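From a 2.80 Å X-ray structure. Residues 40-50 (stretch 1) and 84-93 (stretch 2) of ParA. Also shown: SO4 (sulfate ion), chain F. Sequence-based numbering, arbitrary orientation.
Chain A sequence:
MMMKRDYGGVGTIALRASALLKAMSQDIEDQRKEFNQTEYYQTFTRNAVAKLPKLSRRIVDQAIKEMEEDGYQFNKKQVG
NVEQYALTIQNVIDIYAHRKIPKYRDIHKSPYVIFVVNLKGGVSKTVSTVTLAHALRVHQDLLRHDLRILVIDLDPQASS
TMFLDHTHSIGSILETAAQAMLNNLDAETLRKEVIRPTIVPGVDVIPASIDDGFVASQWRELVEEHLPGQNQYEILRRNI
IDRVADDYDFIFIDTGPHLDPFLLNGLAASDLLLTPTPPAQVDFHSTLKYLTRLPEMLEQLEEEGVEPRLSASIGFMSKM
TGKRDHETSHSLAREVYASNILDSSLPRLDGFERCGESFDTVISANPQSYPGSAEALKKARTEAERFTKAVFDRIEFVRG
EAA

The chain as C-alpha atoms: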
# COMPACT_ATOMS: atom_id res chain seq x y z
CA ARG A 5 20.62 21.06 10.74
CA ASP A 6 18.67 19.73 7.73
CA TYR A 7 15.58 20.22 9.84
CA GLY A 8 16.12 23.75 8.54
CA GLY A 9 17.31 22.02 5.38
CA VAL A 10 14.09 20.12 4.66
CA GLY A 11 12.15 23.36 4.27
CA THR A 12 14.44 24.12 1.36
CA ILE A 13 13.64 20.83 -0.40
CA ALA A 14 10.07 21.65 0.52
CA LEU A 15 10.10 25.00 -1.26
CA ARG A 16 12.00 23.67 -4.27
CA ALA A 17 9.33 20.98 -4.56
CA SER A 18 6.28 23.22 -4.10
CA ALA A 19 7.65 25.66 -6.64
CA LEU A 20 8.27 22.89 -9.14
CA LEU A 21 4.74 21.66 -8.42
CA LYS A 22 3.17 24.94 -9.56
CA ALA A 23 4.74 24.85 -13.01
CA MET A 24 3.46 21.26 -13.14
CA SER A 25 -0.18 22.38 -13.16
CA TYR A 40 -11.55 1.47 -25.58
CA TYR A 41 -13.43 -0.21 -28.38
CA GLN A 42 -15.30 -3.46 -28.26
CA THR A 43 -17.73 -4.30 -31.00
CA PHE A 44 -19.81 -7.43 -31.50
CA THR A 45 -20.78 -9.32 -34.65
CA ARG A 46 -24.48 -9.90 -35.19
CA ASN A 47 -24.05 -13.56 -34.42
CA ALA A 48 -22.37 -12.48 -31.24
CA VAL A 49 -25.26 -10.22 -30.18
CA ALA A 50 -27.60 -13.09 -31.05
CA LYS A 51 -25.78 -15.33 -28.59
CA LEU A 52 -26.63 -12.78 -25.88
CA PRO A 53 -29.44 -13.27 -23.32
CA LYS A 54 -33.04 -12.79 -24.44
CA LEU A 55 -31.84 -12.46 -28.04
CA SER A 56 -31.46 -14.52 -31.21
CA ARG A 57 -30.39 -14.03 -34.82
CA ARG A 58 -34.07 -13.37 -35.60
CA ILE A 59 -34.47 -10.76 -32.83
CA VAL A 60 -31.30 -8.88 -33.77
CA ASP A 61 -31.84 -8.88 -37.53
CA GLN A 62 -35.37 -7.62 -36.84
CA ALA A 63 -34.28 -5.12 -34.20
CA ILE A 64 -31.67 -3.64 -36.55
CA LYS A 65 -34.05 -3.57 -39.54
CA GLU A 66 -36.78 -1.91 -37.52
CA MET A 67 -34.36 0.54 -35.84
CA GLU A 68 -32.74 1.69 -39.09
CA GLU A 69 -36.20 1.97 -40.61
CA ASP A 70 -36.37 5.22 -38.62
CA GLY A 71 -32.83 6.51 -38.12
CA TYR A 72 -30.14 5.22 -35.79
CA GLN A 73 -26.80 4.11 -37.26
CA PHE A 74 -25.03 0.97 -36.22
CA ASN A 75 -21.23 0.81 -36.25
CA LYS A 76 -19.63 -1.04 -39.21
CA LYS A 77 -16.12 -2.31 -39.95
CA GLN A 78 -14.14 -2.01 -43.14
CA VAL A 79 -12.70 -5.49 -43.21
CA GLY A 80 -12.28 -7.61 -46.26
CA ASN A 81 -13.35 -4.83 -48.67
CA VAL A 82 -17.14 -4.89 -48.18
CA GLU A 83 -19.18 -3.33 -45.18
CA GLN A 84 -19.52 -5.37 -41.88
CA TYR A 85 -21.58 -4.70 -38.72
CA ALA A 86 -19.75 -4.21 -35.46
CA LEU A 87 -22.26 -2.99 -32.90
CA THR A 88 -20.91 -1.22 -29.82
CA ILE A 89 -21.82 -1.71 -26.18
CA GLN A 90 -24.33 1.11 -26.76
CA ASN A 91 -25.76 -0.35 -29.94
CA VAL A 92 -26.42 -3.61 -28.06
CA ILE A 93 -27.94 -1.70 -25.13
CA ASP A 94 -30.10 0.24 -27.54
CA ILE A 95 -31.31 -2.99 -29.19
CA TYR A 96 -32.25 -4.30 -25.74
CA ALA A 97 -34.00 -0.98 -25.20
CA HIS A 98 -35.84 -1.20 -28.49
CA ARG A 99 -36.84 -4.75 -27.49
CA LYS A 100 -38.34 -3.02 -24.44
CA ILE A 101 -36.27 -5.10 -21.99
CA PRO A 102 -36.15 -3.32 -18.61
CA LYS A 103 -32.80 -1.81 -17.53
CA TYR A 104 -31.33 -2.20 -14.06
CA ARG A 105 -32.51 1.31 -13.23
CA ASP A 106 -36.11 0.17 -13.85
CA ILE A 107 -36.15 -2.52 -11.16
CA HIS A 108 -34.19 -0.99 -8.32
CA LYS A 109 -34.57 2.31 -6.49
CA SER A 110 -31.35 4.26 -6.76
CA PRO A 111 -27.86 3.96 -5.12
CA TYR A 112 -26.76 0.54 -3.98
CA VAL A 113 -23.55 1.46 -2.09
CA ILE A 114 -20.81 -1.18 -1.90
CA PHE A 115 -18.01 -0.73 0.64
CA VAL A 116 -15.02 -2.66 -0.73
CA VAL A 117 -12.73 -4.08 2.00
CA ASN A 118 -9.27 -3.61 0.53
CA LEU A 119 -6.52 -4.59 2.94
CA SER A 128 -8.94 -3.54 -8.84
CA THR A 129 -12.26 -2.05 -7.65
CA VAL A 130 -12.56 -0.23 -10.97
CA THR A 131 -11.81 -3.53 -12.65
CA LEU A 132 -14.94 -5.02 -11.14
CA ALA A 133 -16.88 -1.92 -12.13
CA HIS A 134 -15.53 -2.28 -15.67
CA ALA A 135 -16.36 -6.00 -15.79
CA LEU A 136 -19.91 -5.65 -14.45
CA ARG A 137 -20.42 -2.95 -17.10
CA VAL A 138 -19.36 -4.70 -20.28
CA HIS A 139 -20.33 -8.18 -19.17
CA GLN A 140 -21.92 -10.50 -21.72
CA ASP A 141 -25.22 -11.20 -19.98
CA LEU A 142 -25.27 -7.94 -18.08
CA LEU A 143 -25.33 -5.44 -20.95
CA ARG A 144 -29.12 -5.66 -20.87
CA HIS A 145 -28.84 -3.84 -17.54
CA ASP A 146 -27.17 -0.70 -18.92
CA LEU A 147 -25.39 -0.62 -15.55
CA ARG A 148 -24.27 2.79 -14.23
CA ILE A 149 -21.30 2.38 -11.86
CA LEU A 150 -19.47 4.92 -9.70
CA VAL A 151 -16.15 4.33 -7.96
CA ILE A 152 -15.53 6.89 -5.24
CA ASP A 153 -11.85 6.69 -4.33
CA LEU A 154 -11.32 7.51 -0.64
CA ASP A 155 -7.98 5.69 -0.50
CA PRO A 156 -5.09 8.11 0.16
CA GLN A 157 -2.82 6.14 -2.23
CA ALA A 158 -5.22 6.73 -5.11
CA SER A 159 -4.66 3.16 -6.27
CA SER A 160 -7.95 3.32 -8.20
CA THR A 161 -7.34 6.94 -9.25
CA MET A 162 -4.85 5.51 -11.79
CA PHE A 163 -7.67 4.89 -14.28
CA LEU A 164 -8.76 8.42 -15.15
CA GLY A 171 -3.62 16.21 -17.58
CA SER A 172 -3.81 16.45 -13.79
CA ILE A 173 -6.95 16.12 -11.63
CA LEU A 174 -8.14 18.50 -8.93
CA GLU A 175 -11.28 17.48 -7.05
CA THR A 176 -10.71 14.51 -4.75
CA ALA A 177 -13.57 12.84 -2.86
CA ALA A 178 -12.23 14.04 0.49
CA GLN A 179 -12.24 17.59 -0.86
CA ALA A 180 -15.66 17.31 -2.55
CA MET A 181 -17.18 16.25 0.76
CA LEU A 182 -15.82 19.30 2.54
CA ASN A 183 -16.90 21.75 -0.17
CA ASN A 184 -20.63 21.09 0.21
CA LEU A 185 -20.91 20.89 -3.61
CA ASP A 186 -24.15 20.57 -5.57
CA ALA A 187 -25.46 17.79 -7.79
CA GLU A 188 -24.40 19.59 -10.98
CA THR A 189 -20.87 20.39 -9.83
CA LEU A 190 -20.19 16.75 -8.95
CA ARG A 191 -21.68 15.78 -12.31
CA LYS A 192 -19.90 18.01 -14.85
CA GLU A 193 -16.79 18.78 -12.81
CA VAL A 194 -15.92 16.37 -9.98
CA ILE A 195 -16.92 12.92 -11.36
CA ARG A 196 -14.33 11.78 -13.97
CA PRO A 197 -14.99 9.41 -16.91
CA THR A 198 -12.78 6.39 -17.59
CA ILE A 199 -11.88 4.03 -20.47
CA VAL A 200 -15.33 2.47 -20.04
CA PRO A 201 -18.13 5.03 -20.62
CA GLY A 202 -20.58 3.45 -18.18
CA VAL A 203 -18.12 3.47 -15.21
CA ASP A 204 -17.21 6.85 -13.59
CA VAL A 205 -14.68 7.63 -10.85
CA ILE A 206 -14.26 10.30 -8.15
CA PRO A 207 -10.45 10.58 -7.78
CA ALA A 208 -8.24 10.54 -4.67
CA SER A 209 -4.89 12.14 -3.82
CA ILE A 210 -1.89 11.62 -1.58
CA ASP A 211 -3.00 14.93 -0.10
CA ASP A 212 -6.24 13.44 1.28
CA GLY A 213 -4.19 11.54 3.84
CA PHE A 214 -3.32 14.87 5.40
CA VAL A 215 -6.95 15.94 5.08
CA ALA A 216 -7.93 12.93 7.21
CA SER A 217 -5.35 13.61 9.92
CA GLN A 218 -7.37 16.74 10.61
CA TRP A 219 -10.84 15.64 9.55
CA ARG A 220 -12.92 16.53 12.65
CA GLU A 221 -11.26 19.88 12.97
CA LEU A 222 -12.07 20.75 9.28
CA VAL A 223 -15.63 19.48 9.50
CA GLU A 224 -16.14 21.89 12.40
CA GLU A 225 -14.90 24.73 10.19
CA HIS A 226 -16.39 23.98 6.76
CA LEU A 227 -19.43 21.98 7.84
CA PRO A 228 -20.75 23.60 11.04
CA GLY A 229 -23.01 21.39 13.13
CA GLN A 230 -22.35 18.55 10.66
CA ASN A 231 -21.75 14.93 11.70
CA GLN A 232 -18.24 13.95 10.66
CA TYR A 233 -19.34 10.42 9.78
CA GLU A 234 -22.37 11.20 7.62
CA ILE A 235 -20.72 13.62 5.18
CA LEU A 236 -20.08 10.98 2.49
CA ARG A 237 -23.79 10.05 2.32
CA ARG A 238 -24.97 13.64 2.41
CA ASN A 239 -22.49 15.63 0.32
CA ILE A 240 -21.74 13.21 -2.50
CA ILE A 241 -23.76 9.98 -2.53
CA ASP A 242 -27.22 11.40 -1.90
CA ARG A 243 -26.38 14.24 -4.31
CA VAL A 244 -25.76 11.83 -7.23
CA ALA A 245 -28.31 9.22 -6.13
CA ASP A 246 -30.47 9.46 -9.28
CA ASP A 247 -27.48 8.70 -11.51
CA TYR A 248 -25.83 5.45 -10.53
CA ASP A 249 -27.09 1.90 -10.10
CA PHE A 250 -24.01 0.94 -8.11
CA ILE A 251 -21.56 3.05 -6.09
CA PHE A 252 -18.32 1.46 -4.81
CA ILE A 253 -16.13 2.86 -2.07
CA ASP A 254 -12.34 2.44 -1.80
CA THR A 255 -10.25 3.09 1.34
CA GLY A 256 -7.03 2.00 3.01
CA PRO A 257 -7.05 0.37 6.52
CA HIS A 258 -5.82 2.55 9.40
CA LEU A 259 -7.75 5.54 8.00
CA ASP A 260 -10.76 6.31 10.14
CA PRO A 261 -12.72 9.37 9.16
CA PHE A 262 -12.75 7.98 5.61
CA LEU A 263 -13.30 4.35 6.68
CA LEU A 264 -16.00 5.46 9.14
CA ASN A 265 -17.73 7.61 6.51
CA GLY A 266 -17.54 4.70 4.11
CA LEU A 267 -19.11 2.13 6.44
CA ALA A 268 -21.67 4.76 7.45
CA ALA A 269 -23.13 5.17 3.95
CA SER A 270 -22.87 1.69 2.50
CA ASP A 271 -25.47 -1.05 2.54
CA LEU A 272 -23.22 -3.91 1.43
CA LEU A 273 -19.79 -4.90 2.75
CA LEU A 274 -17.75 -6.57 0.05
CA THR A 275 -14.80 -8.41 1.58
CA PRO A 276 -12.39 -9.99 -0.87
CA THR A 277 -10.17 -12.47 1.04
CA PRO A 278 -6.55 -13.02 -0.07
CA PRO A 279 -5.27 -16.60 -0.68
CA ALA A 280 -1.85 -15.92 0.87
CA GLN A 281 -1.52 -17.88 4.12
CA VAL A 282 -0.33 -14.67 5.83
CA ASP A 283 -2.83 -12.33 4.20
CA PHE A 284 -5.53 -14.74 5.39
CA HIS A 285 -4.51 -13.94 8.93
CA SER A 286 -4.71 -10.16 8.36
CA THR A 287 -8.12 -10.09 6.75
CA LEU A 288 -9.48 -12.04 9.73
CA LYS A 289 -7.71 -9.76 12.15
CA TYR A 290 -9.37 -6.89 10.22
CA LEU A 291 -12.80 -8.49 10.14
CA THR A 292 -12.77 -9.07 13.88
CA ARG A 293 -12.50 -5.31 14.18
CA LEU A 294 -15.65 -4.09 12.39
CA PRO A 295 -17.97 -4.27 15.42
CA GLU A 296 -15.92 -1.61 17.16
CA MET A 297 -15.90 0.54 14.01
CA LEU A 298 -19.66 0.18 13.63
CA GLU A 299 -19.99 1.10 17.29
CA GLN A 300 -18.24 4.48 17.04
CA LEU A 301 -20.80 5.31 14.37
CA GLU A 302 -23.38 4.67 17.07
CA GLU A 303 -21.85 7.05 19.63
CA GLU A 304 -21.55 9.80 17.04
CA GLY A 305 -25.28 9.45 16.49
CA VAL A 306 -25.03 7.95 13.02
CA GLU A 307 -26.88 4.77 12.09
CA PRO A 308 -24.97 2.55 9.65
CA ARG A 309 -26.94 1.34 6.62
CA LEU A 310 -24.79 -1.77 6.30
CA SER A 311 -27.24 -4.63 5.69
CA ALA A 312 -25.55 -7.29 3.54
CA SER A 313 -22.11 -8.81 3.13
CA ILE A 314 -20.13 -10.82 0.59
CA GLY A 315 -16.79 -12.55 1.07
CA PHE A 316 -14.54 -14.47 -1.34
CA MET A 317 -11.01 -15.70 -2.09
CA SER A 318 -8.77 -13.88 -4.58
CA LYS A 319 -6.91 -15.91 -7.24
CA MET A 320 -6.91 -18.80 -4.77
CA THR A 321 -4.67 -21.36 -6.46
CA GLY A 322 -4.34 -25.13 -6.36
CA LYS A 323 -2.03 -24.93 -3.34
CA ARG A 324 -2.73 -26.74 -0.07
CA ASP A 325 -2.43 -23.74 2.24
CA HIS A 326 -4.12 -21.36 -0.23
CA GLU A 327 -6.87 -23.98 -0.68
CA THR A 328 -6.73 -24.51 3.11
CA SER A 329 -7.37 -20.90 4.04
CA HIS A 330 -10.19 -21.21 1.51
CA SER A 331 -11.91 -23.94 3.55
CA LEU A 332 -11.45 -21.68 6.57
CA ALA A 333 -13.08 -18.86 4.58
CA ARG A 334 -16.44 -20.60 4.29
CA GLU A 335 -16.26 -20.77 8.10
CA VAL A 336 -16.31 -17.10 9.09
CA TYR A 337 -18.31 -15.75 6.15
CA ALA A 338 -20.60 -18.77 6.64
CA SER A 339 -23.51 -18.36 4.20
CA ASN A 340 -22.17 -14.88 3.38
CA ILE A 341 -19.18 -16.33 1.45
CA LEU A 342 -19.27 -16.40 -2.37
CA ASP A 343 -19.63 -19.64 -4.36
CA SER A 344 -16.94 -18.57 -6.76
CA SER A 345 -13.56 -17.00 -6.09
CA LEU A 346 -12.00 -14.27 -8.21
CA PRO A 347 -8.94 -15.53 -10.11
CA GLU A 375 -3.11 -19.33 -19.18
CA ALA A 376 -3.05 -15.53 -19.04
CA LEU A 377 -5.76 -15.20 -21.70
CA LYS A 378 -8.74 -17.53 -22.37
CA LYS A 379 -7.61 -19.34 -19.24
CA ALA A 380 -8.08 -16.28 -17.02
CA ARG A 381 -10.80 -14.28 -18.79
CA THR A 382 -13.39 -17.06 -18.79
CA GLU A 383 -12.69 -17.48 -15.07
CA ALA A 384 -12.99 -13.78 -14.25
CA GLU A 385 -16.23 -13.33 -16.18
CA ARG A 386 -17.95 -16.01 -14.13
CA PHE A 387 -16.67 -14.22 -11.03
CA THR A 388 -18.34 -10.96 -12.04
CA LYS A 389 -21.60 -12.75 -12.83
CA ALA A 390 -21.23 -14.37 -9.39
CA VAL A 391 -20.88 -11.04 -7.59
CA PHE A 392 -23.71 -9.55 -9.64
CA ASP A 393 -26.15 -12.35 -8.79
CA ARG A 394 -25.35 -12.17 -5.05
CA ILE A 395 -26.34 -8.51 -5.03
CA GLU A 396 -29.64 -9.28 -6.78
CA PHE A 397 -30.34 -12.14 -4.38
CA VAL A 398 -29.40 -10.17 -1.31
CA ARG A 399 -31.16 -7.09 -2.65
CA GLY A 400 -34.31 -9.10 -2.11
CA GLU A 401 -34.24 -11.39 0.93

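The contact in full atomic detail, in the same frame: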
# COMPACT_ATOMS: atom_id res chain seq x y z
N TYR A 40 -10.23 2.07 -25.75
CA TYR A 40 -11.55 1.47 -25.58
C TYR A 40 -12.35 1.30 -26.86
O TYR A 40 -12.72 2.29 -27.50
CB TYR A 40 -12.44 2.27 -24.61
CG TYR A 40 -13.92 2.03 -24.89
CD1 TYR A 40 -14.51 0.79 -24.61
CD2 TYR A 40 -14.70 2.98 -25.57
CE1 TYR A 40 -15.82 0.49 -25.01
CE2 TYR A 40 -16.02 2.69 -25.97
CZ TYR A 40 -16.56 1.44 -25.69
OH TYR A 40 -17.84 1.14 -26.11
N TYR A 41 -12.62 0.06 -27.22
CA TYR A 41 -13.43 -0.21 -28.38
C TYR A 41 -13.71 -1.67 -28.62
O TYR A 41 -12.92 -2.39 -29.23
CB TYR A 41 -12.84 0.40 -29.65
CG TYR A 41 -13.95 0.98 -30.49
CD1 TYR A 41 -14.78 1.97 -29.98
CD2 TYR A 41 -14.23 0.47 -31.76
CE1 TYR A 41 -15.86 2.46 -30.69
CE2 TYR A 41 -15.32 0.95 -32.49
CZ TYR A 41 -16.13 1.94 -31.94
OH TYR A 41 -17.21 2.41 -32.63
N GLN A 42 -14.85 -2.09 -28.10
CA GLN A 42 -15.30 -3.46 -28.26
C GLN A 42 -16.56 -3.41 -29.09
O GLN A 42 -17.49 -2.65 -28.81
CB GLN A 42 -15.63 -4.09 -26.91
CG GLN A 42 -16.51 -5.31 -27.08
CD GLN A 42 -16.81 -5.99 -25.77
OE1 GLN A 42 -17.26 -5.36 -24.82
NE2 GLN A 42 -16.58 -7.30 -25.73
N THR A 43 -16.57 -4.23 -30.14
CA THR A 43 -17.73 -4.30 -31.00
C THR A 43 -18.11 -5.77 -31.07
O THR A 43 -17.28 -6.64 -30.81
CB THR A 43 -17.41 -3.79 -32.43
OG1 THR A 43 -16.58 -4.72 -33.12
CG2 THR A 43 -16.70 -2.47 -32.36
N PHE A 44 -19.36 -6.05 -31.39
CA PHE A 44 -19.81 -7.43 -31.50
C PHE A 44 -20.29 -7.68 -32.93
O PHE A 44 -20.61 -6.76 -33.67
CB PHE A 44 -20.95 -7.72 -30.52
CG PHE A 44 -20.56 -7.56 -29.08
CD1 PHE A 44 -20.44 -6.30 -28.50
CD2 PHE A 44 -20.33 -8.68 -28.29
CE1 PHE A 44 -20.10 -6.16 -27.14
CE2 PHE A 44 -19.99 -8.55 -26.94
CZ PHE A 44 -19.88 -7.29 -26.37
N THR A 45 -20.30 -8.95 -33.32
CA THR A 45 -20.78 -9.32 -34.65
C THR A 45 -22.23 -9.64 -34.38
O THR A 45 -22.59 -9.96 -33.24
CB THR A 45 -20.11 -10.60 -35.14
OG1 THR A 45 -18.76 -10.33 -35.51
CG2 THR A 45 -20.86 -11.15 -36.33
N ARG A 46 -23.07 -9.57 -35.40
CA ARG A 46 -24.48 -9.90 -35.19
C ARG A 46 -24.63 -11.21 -34.47
O ARG A 46 -25.31 -11.29 -33.46
CB ARG A 46 -25.19 -9.99 -36.51
CG ARG A 46 -25.27 -8.67 -37.11
CD ARG A 46 -25.06 -8.82 -38.49
NE ARG A 46 -26.30 -8.71 -39.25
CZ ARG A 46 -26.34 -8.87 -40.56
NH1 ARG A 46 -25.18 -9.16 -41.14
NH2 ARG A 46 -27.49 -8.77 -41.27
N ASN A 47 -23.98 -12.24 -35.00
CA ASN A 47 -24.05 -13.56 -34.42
C ASN A 47 -23.67 -13.53 -32.97
O ASN A 47 -24.17 -14.31 -32.17
CB ASN A 47 -23.13 -14.51 -35.18
CG ASN A 47 -23.43 -14.54 -36.67
OD1 ASN A 47 -24.58 -14.62 -37.09
ND2 ASN A 47 -22.38 -14.47 -37.48
N ALA A 48 -22.78 -12.61 -32.62
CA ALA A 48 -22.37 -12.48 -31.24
C ALA A 48 -23.53 -11.92 -30.43
O ALA A 48 -23.88 -12.48 -29.39
CB ALA A 48 -21.16 -11.57 -31.15
N VAL A 49 -24.13 -10.82 -30.90
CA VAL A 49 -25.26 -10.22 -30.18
C VAL A 49 -26.41 -11.21 -30.04
O VAL A 49 -27.15 -11.20 -29.06
CB VAL A 49 -25.79 -8.94 -30.90
CG1 VAL A 49 -26.79 -8.22 -30.01
CG2 VAL A 49 -24.63 -8.03 -31.25
N ALA A 50 -26.55 -12.09 -31.04
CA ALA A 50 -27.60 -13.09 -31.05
C ALA A 50 -27.36 -14.07 -29.91
O ALA A 50 -28.31 -14.52 -29.26
CB ALA A 50 -27.64 -13.81 -32.38
N GLN A 84 -19.28 -4.33 -42.90
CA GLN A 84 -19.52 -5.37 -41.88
C GLN A 84 -20.76 -5.11 -41.01
O GLN A 84 -21.88 -5.02 -41.52
CB GLN A 84 -18.31 -5.45 -40.97
CG GLN A 84 -17.28 -6.44 -41.39
CD GLN A 84 -17.79 -7.85 -41.24
OE1 GLN A 84 -18.72 -8.08 -40.48
NE2 GLN A 84 -17.18 -8.79 -41.95
N TYR A 85 -20.53 -4.96 -39.71
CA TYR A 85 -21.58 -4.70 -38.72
C TYR A 85 -20.94 -5.04 -37.40
O TYR A 85 -20.89 -6.20 -37.00
CB TYR A 85 -22.79 -5.61 -38.92
CG TYR A 85 -24.07 -4.87 -39.28
CD1 TYR A 85 -24.90 -5.33 -40.30
CD2 TYR A 85 -24.42 -3.69 -38.63
CE1 TYR A 85 -26.03 -4.64 -40.67
CE2 TYR A 85 -25.56 -2.99 -38.99
CZ TYR A 85 -26.36 -3.47 -40.02
OH TYR A 85 -27.48 -2.77 -40.44
N ALA A 86 -20.41 -4.02 -36.73
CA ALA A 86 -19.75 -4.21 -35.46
C ALA A 86 -20.43 -3.30 -34.48
O ALA A 86 -19.99 -2.17 -34.29
CB ALA A 86 -18.29 -3.85 -35.57
N LEU A 87 -21.50 -3.78 -33.86
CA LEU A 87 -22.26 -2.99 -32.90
C LEU A 87 -21.45 -2.77 -31.64
O LEU A 87 -20.70 -3.64 -31.22
CB LEU A 87 -23.58 -3.69 -32.53
CG LEU A 87 -24.37 -4.55 -33.52
CD1 LEU A 87 -25.73 -4.82 -32.90
CD2 LEU A 87 -24.53 -3.86 -34.86
N THR A 88 -21.62 -1.59 -31.05
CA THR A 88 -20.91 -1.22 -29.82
C THR A 88 -21.75 -1.54 -28.60
O THR A 88 -22.94 -1.84 -28.70
CB THR A 88 -20.65 0.26 -29.76
OG1 THR A 88 -21.91 0.96 -29.71
CG2 THR A 88 -19.85 0.70 -30.97
N ILE A 89 -21.13 -1.45 -27.43
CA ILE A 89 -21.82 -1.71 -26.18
C ILE A 89 -23.12 -0.91 -26.14
O ILE A 89 -24.11 -1.36 -25.56
CB ILE A 89 -20.96 -1.30 -24.94
CG1 ILE A 89 -19.67 -2.13 -24.87
CG2 ILE A 89 -21.78 -1.48 -23.66
CD1 ILE A 89 -19.90 -3.59 -24.62
N GLN A 90 -23.12 0.27 -26.76
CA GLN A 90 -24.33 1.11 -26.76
C GLN A 90 -25.35 0.62 -27.75
O GLN A 90 -26.54 0.65 -27.47
CB GLN A 90 -24.01 2.58 -27.08
CG GLN A 90 -24.14 3.53 -25.88
CD GLN A 90 -25.50 3.51 -25.22
OE1 GLN A 90 -25.60 3.58 -24.00
NE2 GLN A 90 -26.55 3.42 -26.02
N ASN A 91 -24.88 0.20 -28.91
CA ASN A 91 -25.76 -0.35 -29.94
C ASN A 91 -26.55 -1.52 -29.35
O ASN A 91 -27.78 -1.57 -29.45
CB ASN A 91 -24.93 -0.82 -31.14
CG ASN A 91 -24.21 0.32 -31.84
OD1 ASN A 91 -23.45 0.11 -32.80
ND2 ASN A 91 -24.44 1.54 -31.37
N VAL A 92 -25.83 -2.45 -28.71
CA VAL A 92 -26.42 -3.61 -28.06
C VAL A 92 -27.43 -3.18 -26.99
O VAL A 92 -28.53 -3.74 -26.91
CB VAL A 92 -25.33 -4.48 -27.38
CG1 VAL A 92 -25.99 -5.66 -26.62
CG2 VAL A 92 -24.37 -5.01 -28.44
N ILE A 93 -27.05 -2.21 -26.17
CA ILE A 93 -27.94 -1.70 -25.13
C ILE A 93 -29.17 -1.07 -25.75
O ILE A 93 -30.27 -1.19 -25.23
CB ILE A 93 -27.24 -0.65 -24.27
CG1 ILE A 93 -26.14 -1.33 -23.46
CG2 ILE A 93 -28.26 0.06 -23.38
CD1 ILE A 93 -25.23 -0.37 -22.74
S SO4 F . -19.17 -14.17 -37.27
O1 SO4 F . -20.01 -13.15 -37.92
O2 SO4 F . -20.02 -15.25 -36.74
O3 SO4 F . -18.39 -13.56 -36.17
O4 SO4 F . -18.24 -14.72 -38.28

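The contact is a minimal antiparallel pairing, two short extended segments that each turn into a helix, and its rule is that a little backbone bonding sets the register while side chains from the extended segments, the helices and the flanking loop supply much of the area. F44 and L87 form the hydrogen-bonded pair, their CA atoms 5.3 Å apart. F44 N donates to L87 O at 2.8 Å with good geometry; the return bond, from L87 N to F44 O at 3.1 Å, is bent and weak. Two CA-H...O contacts support the same carbonyls: T43 CA lies 3.1 Å from L87 O, and A86 CA lies 3.2 Å from F44 O.

I89, F44 and Y85, with L87 close behind, cover the most surface. I89 is the first residue of its helix, and although its CA-to-CB bond points sideways, its end reaches back to stretch 1. There I89 CD1 meets the edge of the F44 ring, 3.6 Å from F44 CE1. The same methyl is 3.2 Å from Q42 OE1, so one tip serves both an aromatic edge and the end of a polar chain, the latter without any hydrogen bond. Y40 extends this fringe, its OH 3.9 Å from I89 CG1.

At the far end, Y85 points toward stretch 1 and R46 lays a face of its guanidinium near the ring, with R46 NE 3.8 Å from Y85 CD1. A planar cation and an aromatic ring thus cover surface that the aliphatic cluster does not reach.

F44 and L87 send their side chains to the same face of the pairing, where the two helices contribute valines. F44 CD1 approaches V92 CG2 at 4.1 Å. V49, one turn into its own helix, points toward stretch 2 and places CG2 3.8 Å from L87 CD1 and 4.1 Å from V92 CG2. All five of these apolar residues, I89 included, are buried, and they pack through apolar contacts, with no hydrogen bond between their side chains.

T43 and T88 point to the other face. T43 OG1 sits 3.1 Å from A86 CB, while T88 CG2 lies 3.6 Å from Y41 OH, a contact at the exposed margin. T88 also caps the helix that follows: N91 N donates to T88 OG1 at 3.2 Å, and Q90 N adds a weak bond to that oxygen. N91 OD1 accepts from T88 N at 3.0 Å, making the cap reciprocal and bracing the turn from which I89 and V92 project. Beyond the pairing, N47 ND2 holds sulfate O2 at 2.6 Å.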